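PDB 3BUT: uncharacterized protein Af_0446, which is of unknown function but, as a beta-rich member of the LEA_2 (water stress and hypersensitive response) family, may bind lipid. Local coordinates for residues V48-G53 against L73-S78. The protein carries 4 engineered substitutions. Numbering follows the deposited sequence. Where two conformers were deposited one is given.
Sequences VKVADG and LRLNNS
The outermost strands, within the chain, of two antiparallel sheets meet where 48-53 crosses 73-76 at 132°, their axes 5.5 Å apart at closest approach. A classic beta bulge shapes the first strand: V50 and A51 both pair through backbone hydrogen bonds with I43 of strand 34-45, which breaks the usual alternation and lets both contribute to the interface. The helix-like psi of V50, -17°, puts the kink at the bulge's first residue. From CB of V50, CG1 runs anti to the carbonyl carbon (chi1 -60°), while CG2 takes the crowded position between N and the carbonyl carbon. CG2 is the methyl that reaches L75, 3.7 Å from its CD2. The two side chains lie alongside one another, pointing the same way; W83 and M45 also pack on V50, and I20 on L75, so branched apolar residues suit this buried spot. CB of A51 is directed toward strand 73-76 and lies 3.3 Å from O of R74. The single methyl of alanine lets the backbones come close, CA of A51 to CA of L75 5.0 Å. Backbone polar groups bond within their own sheets, leaving a small, direction-tolerant van der Waals contact to join them.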
loop_
_atom_site.group_PDB
_atom_site.type_symbol
_atom_site.label_atom_id
_atom_site.label_comp_id
_atom_site.label_asym_id
_atom_site.label_seq_id
_atom_site.Cartn_x
_atom_site.Cartn_y
_atom_site.Cartn_z
ATOM N N VAL A 48 11.367 1.329 -8.707
ATOM C CA VAL A 48 10.847 2.678 -8.493
ATOM C C VAL A 48 11.567 3.259 -7.275
ATOM O O VAL A 48 11.551 2.661 -6.201
ATOM C CB VAL A 48 9.316 2.687 -8.247
ATOM C CG1 VAL A 48 8.805 4.110 -8.046
ATOM C CG2 VAL A 48 8.578 2.020 -9.396
ATOM N N LYS A 49 12.211 4.408 -7.449
ATOM C CA LYS A 49 12.907 5.067 -6.346
ATOM C C LYS A 49 11.933 5.915 -5.531
ATOM O O LYS A 49 11.688 7.079 -5.850
ATOM C CB LYS A 49 14.073 5.909 -6.866
ATOM C CG LYS A 49 15.057 6.341 -5.789
ATOM C CD LYS A 49 16.436 6.658 -6.361
ATOM C CE LYS A 49 16.458 7.973 -7.131
ATOM N NZ LYS A 49 17.837 8.297 -7.599
ATOM N N VAL A 50 11.393 5.315 -4.475
ATOM C CA VAL A 50 10.324 5.925 -3.677
ATOM C C VAL A 50 10.831 6.882 -2.587
ATOM O O VAL A 50 10.060 7.681 -2.050
ATOM C CB VAL A 50 9.367 4.859 -3.067
ATOM C CG1 VAL A 50 8.705 4.038 -4.158
ATOM C CG2 VAL A 50 10.107 3.952 -2.119
ATOM N N ALA A 51 12.122 6.789 -2.266
ATOM C CA ALA A 51 12.781 7.701 -1.328
ATOM C C ALA A 51 14.229 7.935 -1.742
ATOM O O ALA A 51 14.917 7.012 -2.184
ATOM C CB ALA A 51 12.720 7.156 0.091
ATOM N N ASP A 52 14.677 9.177 -1.585
ATOM C CA ASP A 52 16.013 9.607 -1.972
ATOM C C ASP A 52 16.288 10.930 -1.272
ATOM O O ASP A 52 15.861 11.988 -1.739
ATOM C CB ASP A 52 16.078 9.787 -3.495
ATOM C CG ASP A 52 17.440 10.238 -3.984
ATOM O OD1 ASP A 52 18.459 9.686 -3.523
ATOM O OD2 ASP A 52 17.488 11.140 -4.848
ATOM N N GLY A 53 16.994 10.882 -0.148
ATOM C CA GLY A 53 17.216 12.097 0.622
ATOM C C GLY A 53 18.519 12.176 1.381
ATOM O O GLY A 53 19.187 11.166 1.594
ATOM N N LEU A 73 14.147 7.810 7.684
ATOM C CA LEU A 73 13.969 7.544 6.266
ATOM C C LEU A 73 12.555 7.910 5.875
ATOM O O LEU A 73 11.607 7.239 6.278
ATOM C CB LEU A 73 14.238 6.069 5.961
ATOM C CG LEU A 73 15.375 5.360 6.707
ATOM C CD1 LEU A 73 15.316 3.865 6.464
ATOM C CD2 LEU A 73 16.737 5.907 6.317
ATOM N N ARG A 74 12.413 8.976 5.092
ATOM C CA ARG A 74 11.098 9.484 4.716
ATOM C C ARG A 74 10.719 9.133 3.283
ATOM O O ARG A 74 11.521 9.274 2.366
ATOM C CB ARG A 74 11.009 10.996 4.934
ATOM C CG ARG A 74 11.088 11.421 6.398
ATOM C CD ARG A 74 11.259 12.930 6.528
ATOM N NE ARG A 74 11.833 13.303 7.819
ATOM C CZ ARG A 74 13.138 13.345 8.084
ATOM N NH1 ARG A 74 13.554 13.694 9.295
ATOM N NH2 ARG A 74 14.031 13.032 7.150
ATOM N N LEU A 75 9.480 8.684 3.110
ATOM C CA LEU A 75 8.949 8.334 1.801
ATOM C C LEU A 75 7.867 9.316 1.381
ATOM O O LEU A 75 6.829 9.426 2.035
ATOM C CB LEU A 75 8.369 6.916 1.801
ATOM C CG LEU A 75 9.258 5.718 2.118
ATOM C CD1 LEU A 75 9.180 5.371 3.582
ATOM C CD2 LEU A 75 8.785 4.545 1.298
ATOM N N ASN A 76 8.130 10.030 0.291
ATOM C CA ASN A 76 7.121 10.833 -0.388
ATOM C C ASN A 76 6.132 9.881 -1.063
ATOM O O ASN A 76 6.533 9.023 -1.860
ATOM C CB ASN A 76 7.798 11.763 -1.406
ATOM C CG ASN A 76 6.804 12.535 -2.270
ATOM O OD1 ASN A 76 6.880 12.494 -3.497
ATOM N ND2 ASN A 76 5.875 13.246 -1.632
ATOM N N ASN A 77 4.851 10.033 -0.743
ATOM C CA ASN A 77 3.829 9.105 -1.211
ATOM C C ASN A 77 3.535 9.176 -2.706
ATOM O O ASN A 77 3.037 8.218 -3.297
ATOM C CB ASN A 77 2.536 9.284 -0.413
ATOM C CG ASN A 77 2.766 9.233 1.086
ATOM O OD1 ASN A 77 3.463 8.352 1.589
ATOM N ND2 ASN A 77 2.180 10.181 1.807
ATOM N N SER A 78 3.847 10.318 -3.312
ATOM C CA SER A 78 3.662 10.501 -4.757
ATOM C C SER A 78 4.532 9.536 -5.578
ATOM O O SER A 78 4.110 9.041 -6.627
ATOM C CB SER A 78 3.948 11.950 -5.158
ATOM O OG SER A 78 3.712 12.152 -6.540
#